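Local coordinates for uracil-dna glycosylase (Deinococcus radiodurans, PDB 4UQM), which belongs to the uracil-DNA glycosylase superfamily, alpha/beta proteins built round a central four-stranded parallel sheet flanked by helices, at residues Pro71-Asp83 against Ala170-Trp183. The protein carries 1 engineered substitution. Residues are numbered along the deposited sequence; the frame is centred on the assembly and turned at random.
Sequences PLGEVKVLILGQD and AVNAKEERVVFILW
V77 to L80 pair in parallel with V179 to L182, the strand axes 4.7 Å apart and 10° from parallel, and five backbone hydrogen bonds run from V179 N to K76 O at one end to W183 N to L80 O at the other. These are the two inner strands of the four-stranded sheet, with 138-142 beyond 77-81 and 200-204 beyond 179-183. On the face turned to helix 220-230, I181 CD1 touches both V77 CG1 (3.8 Å) and I79 CG1. I79 has CG1 anti to the carbonyl carbon (chi1 -70°), which leaves CG2 anti to the backbone N, reaching obliquely to W183 CZ3 at 3.6 Å. The other face carries L78, whose CD1 lies 3.9 Å from F180 CE2 and also meets V171 CG2 on helix 160-172. V171 CG1 approaches V75 CG1 at 4.0 Å, the two side chains crossing at about a right angle. K174 bends at chi3 and chi4, bringing NZ to L72 O (2.8 Å) and V75 O (3.1 Å), both in the carbonyl plane; L72 O accepts V75 N as well. One ammonium group bridges two carbonyls, tying the 72-75 turn to the segment that joins helix 160-172 to strand 179-183, and its positive charge would probably polarise both. Backbone bonds and apolar packing on both faces join the strands in a buried interior.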
loop_
_atom_site.group_PDB
_atom_site.type_symbol
_atom_site.label_atom_id
_atom_site.label_comp_id
_atom_site.label_asym_id
_atom_site.label_seq_id
_atom_site.Cartn_x
_atom_site.Cartn_y
_atom_site.Cartn_z
ATOM N N PRO A 71 -6.433 -3.836 10.029
ATOM C CA PRO A 71 -6.745 -5.281 10.143
ATOM C C PRO A 71 -7.479 -5.801 8.896
ATOM O O PRO A 71 -8.214 -5.045 8.247
ATOM C CB PRO A 71 -7.662 -5.353 11.357
ATOM C CG PRO A 71 -7.230 -4.168 12.198
ATOM C CD PRO A 71 -6.872 -3.074 11.209
ATOM N N LEU A 72 -7.291 -7.076 8.563
ATOM C CA LEU A 72 -7.938 -7.664 7.409
ATOM C C LEU A 72 -9.439 -7.422 7.410
ATOM O O LEU A 72 -10.030 -7.064 6.382
ATOM C CB LEU A 72 -7.658 -9.181 7.418
ATOM C CG LEU A 72 -8.317 -10.051 6.350
ATOM C CD1 LEU A 72 -8.089 -9.514 4.945
ATOM C CD2 LEU A 72 -7.843 -11.492 6.500
ATOM N N GLY A 73 -10.074 -7.622 8.549
ATOM C CA GLY A 73 -11.497 -7.388 8.668
ATOM C C GLY A 73 -11.966 -5.961 8.420
ATOM O O GLY A 73 -13.175 -5.747 8.205
ATOM N N GLU A 74 -11.064 -4.978 8.511
ATOM C CA GLU A 74 -11.422 -3.589 8.292
ATOM C C GLU A 74 -11.128 -3.112 6.885
ATOM O O GLU A 74 -11.541 -2.017 6.545
ATOM C CB GLU A 74 -10.645 -2.702 9.272
ATOM C CG GLU A 74 -11.028 -3.011 10.712
ATOM C CD GLU A 74 -10.446 -2.095 11.769
ATOM O OE1 GLU A 74 -10.003 -0.991 11.471
ATOM O OE2 GLU A 74 -10.478 -2.488 12.962
ATOM N N VAL A 75 -10.487 -3.911 6.052
ATOM C CA VAL A 75 -10.104 -3.431 4.720
ATOM C C VAL A 75 -11.345 -3.192 3.853
ATOM O O VAL A 75 -12.126 -4.093 3.641
ATOM C CB VAL A 75 -9.160 -4.426 3.999
ATOM C CG1 VAL A 75 -8.797 -3.943 2.614
ATOM C CG2 VAL A 75 -7.896 -4.657 4.802
ATOM N N LYS A 76 -11.489 -1.973 3.356
ATOM C CA LYS A 76 -12.430 -1.690 2.326
ATOM C C LYS A 76 -11.827 -1.175 1.037
ATOM O O LYS A 76 -12.474 -1.297 -0.021
ATOM C CB LYS A 76 -13.555 -0.819 2.838
ATOM C CG LYS A 76 -13.217 0.545 3.230
ATOM C CD LYS A 76 -14.505 1.179 3.843
ATOM C CE LYS A 76 -14.459 2.674 3.922
ATOM N NZ LYS A 76 -15.726 3.066 4.594
ATOM N N VAL A 77 -10.615 -0.623 1.123
ATOM C CA VAL A 77 -9.880 -0.175 -0.071
ATOM C C VAL A 77 -8.461 -0.655 0.077
ATOM O O VAL A 77 -7.894 -0.576 1.185
ATOM C CB VAL A 77 -9.881 1.365 -0.203
ATOM C CG1 VAL A 77 -9.056 1.818 -1.420
ATOM C CG2 VAL A 77 -11.315 1.910 -0.271
ATOM N N LEU A 78 -7.913 -1.256 -0.974
ATOM C CA LEU A 78 -6.534 -1.666 -0.954
ATOM C C LEU A 78 -5.815 -0.875 -2.032
ATOM O O LEU A 78 -6.111 -1.021 -3.176
ATOM C CB LEU A 78 -6.409 -3.187 -1.180
ATOM C CG LEU A 78 -5.011 -3.791 -0.993
ATOM C CD1 LEU A 78 -5.103 -5.278 -0.768
ATOM C CD2 LEU A 78 -4.104 -3.493 -2.200
ATOM N N ILE A 79 -4.913 -0.000 -1.612
ATOM C CA ILE A 79 -4.051 0.769 -2.497
ATOM C C ILE A 79 -2.754 0.005 -2.650
ATOM O O ILE A 79 -2.134 -0.346 -1.658
ATOM C CB ILE A 79 -3.799 2.226 -2.027
ATOM C CG1 ILE A 79 -5.098 2.999 -2.186
ATOM C CG2 ILE A 79 -2.643 2.918 -2.732
ATOM C CD1 ILE A 79 -5.062 4.404 -1.671
ATOM N N LEU A 80 -2.330 -0.260 -3.886
ATOM C CA LEU A 80 -1.104 -0.993 -4.127
ATOM C C LEU A 80 -0.182 -0.205 -5.047
ATOM O O LEU A 80 -0.518 0.037 -6.206
ATOM C CB LEU A 80 -1.412 -2.353 -4.746
ATOM C CG LEU A 80 -0.260 -3.359 -4.821
ATOM C CD1 LEU A 80 0.238 -3.725 -3.454
ATOM C CD2 LEU A 80 -0.567 -4.580 -5.606
ATOM N N GLY A 81 0.919 0.279 -4.468
ATOM C CA GLY A 81 2.012 0.870 -5.241
ATOM C C GLY A 81 3.080 -0.146 -5.605
ATOM O O GLY A 81 2.860 -1.373 -5.569
ATOM N N GLN A 82 4.204 0.401 -6.052
ATOM C CA GLN A 82 5.304 -0.405 -6.533
ATOM C C GLN A 82 6.215 -0.930 -5.421
ATOM O O GLN A 82 6.364 -2.155 -5.227
ATOM C CB GLN A 82 6.069 0.418 -7.591
ATOM C CG GLN A 82 7.320 -0.286 -8.126
ATOM C CD GLN A 82 8.077 0.551 -9.109
ATOM O OE1 GLN A 82 7.661 0.684 -10.265
ATOM N NE2 GLN A 82 9.206 1.088 -8.680
ATOM N N ASP A 83 6.861 0.001 -4.744
ATOM C CA ASP A 83 7.816 -0.325 -3.695
ATOM C C ASP A 83 7.992 0.930 -2.864
ATOM O O ASP A 83 7.487 2.011 -3.217
ATOM C CB ASP A 83 9.156 -0.895 -4.269
ATOM C CG ASP A 83 10.016 0.112 -4.998
ATOM O OD1 ASP A 83 9.544 0.985 -5.731
ATOM O OD2 ASP A 83 11.272 0.038 -4.812
ATOM N N ALA A 170 -5.927 -12.871 0.492
ATOM C CA ALA A 170 -6.701 -12.864 1.742
ATOM C C ALA A 170 -7.823 -11.816 1.702
ATOM O O ALA A 170 -8.956 -12.053 2.166
ATOM C CB ALA A 170 -5.799 -12.577 2.904
ATOM N N VAL A 171 -7.506 -10.642 1.156
ATOM C CA VAL A 171 -8.515 -9.591 0.981
ATOM C C VAL A 171 -9.550 -10.027 -0.052
ATOM O O VAL A 171 -10.741 -9.832 0.168
ATOM C CB VAL A 171 -7.839 -8.272 0.583
ATOM C CG1 VAL A 171 -8.854 -7.196 0.349
ATOM C CG2 VAL A 171 -6.873 -7.822 1.702
ATOM N N ASN A 172 -9.116 -10.632 -1.167
ATOM C CA ASN A 172 -10.070 -11.087 -2.189
ATOM C C ASN A 172 -11.070 -12.127 -1.677
ATOM O O ASN A 172 -12.214 -12.212 -2.126
ATOM C CB ASN A 172 -9.285 -11.702 -3.332
ATOM C CG ASN A 172 -10.164 -12.162 -4.449
ATOM O OD1 ASN A 172 -10.798 -11.348 -5.128
ATOM N ND2 ASN A 172 -10.216 -13.453 -4.670
ATOM N N ALA A 173 -10.627 -12.934 -0.731
ATOM C CA ALA A 173 -11.496 -13.922 -0.085
ATOM C C ALA A 173 -12.619 -13.300 0.761
ATOM O O ALA A 173 -13.554 -14.024 1.158
ATOM C CB ALA A 173 -10.663 -14.872 0.770
ATOM N N LYS A 174 -12.531 -12.009 1.095
ATOM C CA LYS A 174 -13.644 -11.364 1.814
ATOM C C LYS A 174 -14.878 -11.303 0.920
ATOM O O LYS A 174 -14.775 -11.081 -0.293
ATOM C CB LYS A 174 -13.263 -9.962 2.281
ATOM C CG LYS A 174 -12.166 -9.877 3.355
ATOM C CD LYS A 174 -11.546 -8.488 3.377
ATOM C CE LYS A 174 -12.470 -7.362 3.679
ATOM N NZ LYS A 174 -12.426 -6.837 5.023
ATOM N N GLU A 175 -16.035 -11.432 1.545
ATOM C CA GLU A 175 -17.311 -11.426 0.835
ATOM C C GLU A 175 -17.765 -9.999 0.507
ATOM O O GLU A 175 -18.205 -9.732 -0.606
ATOM C CB GLU A 175 -18.352 -12.255 1.614
ATOM C CG GLU A 175 -17.871 -13.718 1.749
ATOM C CD GLU A 175 -18.688 -14.651 2.639
ATOM O OE1 GLU A 175 -18.922 -14.334 3.852
ATOM O OE2 GLU A 175 -19.006 -15.771 2.132
ATOM N N GLU A 176 -17.577 -9.090 1.441
ATOM C CA GLU A 176 -17.999 -7.698 1.228
ATOM C C GLU A 176 -17.056 -6.976 0.310
ATOM O O GLU A 176 -15.865 -7.222 0.347
ATOM C CB GLU A 176 -18.121 -6.915 2.518
ATOM C CG GLU A 176 -19.236 -5.878 2.393
ATOM C CD GLU A 176 -19.721 -5.343 3.723
ATOM O OE1 GLU A 176 -19.008 -5.590 4.739
ATOM O OE2 GLU A 176 -20.810 -4.700 3.747
ATOM N N ARG A 177 -17.628 -6.107 -0.520
ATOM C CA ARG A 177 -16.869 -5.357 -1.502
ATOM C C ARG A 177 -15.605 -4.689 -0.956
ATOM O O ARG A 177 -15.612 -3.920 0.018
ATOM C CB ARG A 177 -17.735 -4.252 -2.128
ATOM C CG ARG A 177 -16.952 -3.356 -3.080
ATOM C CD ARG A 177 -17.853 -2.627 -4.025
ATOM N NE ARG A 177 -18.437 -3.501 -5.068
ATOM C CZ ARG A 177 -19.192 -3.056 -6.058
ATOM N NH1 ARG A 177 -19.623 -1.787 -6.073
ATOM N NH2 ARG A 177 -19.610 -3.889 -7.005
ATOM N N VAL A 178 -14.513 -4.930 -1.647
ATOM C CA VAL A 178 -13.275 -4.206 -1.516
ATOM C C VAL A 178 -12.940 -3.589 -2.865
ATOM O O VAL A 178 -13.076 -4.233 -3.937
ATOM C CB VAL A 178 -12.141 -5.139 -1.051
ATOM C CG1 VAL A 178 -10.847 -4.420 -1.029
ATOM C CG2 VAL A 178 -12.471 -5.673 0.339
ATOM N N VAL A 179 -12.504 -2.345 -2.825
ATOM C CA VAL A 179 -11.953 -1.686 -4.005
ATOM C C VAL A 179 -10.451 -1.790 -3.986
ATOM O O VAL A 179 -9.790 -1.313 -3.044
ATOM C CB VAL A 179 -12.427 -0.220 -4.080
ATOM C CG1 VAL A 179 -11.859 0.479 -5.325
ATOM C CG2 VAL A 179 -13.954 -0.060 -3.986
ATOM N N PHE A 180 -9.891 -2.379 -5.016
ATOM C CA PHE A 180 -8.469 -2.488 -5.205
ATOM C C PHE A 180 -8.012 -1.451 -6.198
ATOM O O PHE A 180 -8.479 -1.456 -7.352
ATOM C CB PHE A 180 -8.113 -3.879 -5.755
ATOM C CG PHE A 180 -8.455 -5.051 -4.836
ATOM C CD1 PHE A 180 -9.757 -5.523 -4.699
ATOM C CD2 PHE A 180 -7.447 -5.695 -4.135
ATOM C CE1 PHE A 180 -10.026 -6.632 -3.922
ATOM C CE2 PHE A 180 -7.709 -6.806 -3.311
ATOM C CZ PHE A 180 -9.011 -7.258 -3.203
ATOM N N ILE A 181 -7.090 -0.603 -5.770
ATOM C CA ILE A 181 -6.491 0.443 -6.614
ATOM C C ILE A 181 -5.044 0.051 -6.884
ATOM O O ILE A 181 -4.223 0.020 -5.992
ATOM C CB ILE A 181 -6.536 1.847 -5.922
ATOM C CG1 ILE A 181 -7.979 2.214 -5.538
ATOM C CG2 ILE A 181 -5.854 2.909 -6.780
ATOM C CD1 ILE A 181 -8.015 3.490 -4.691
ATOM N N LEU A 182 -4.763 -0.263 -8.168
ATOM C CA LEU A 182 -3.448 -0.800 -8.573
ATOM C C LEU A 182 -2.746 0.317 -9.310
ATOM O O LEU A 182 -3.130 0.677 -10.449
ATOM C CB LEU A 182 -3.653 -2.043 -9.443
ATOM C CG LEU A 182 -4.563 -3.124 -8.813
ATOM C CD1 LEU A 182 -4.657 -4.325 -9.767
ATOM C CD2 LEU A 182 -4.070 -3.546 -7.434
ATOM N N TRP A 183 -1.699 0.861 -8.682
ATOM C CA TRP A 183 -0.938 1.962 -9.241
ATOM C C TRP A 183 0.413 1.490 -9.738
ATOM O O TRP A 183 1.317 1.253 -8.926
ATOM C CB TRP A 183 -0.713 3.060 -8.182
ATOM C CG TRP A 183 -1.990 3.909 -7.970
ATOM C CD1 TRP A 183 -3.050 4.065 -8.828
ATOM C CD2 TRP A 183 -2.255 4.746 -6.846
ATOM N NE1 TRP A 183 -3.970 4.970 -8.298
ATOM C CE2 TRP A 183 -3.488 5.387 -7.076
ATOM C CE3 TRP A 183 -1.566 5.032 -5.672
ATOM C CZ2 TRP A 183 -4.017 6.286 -6.131
ATOM C CZ3 TRP A 183 -2.109 5.901 -4.761
ATOM C CH2 TRP A 183 -3.316 6.484 -4.986
#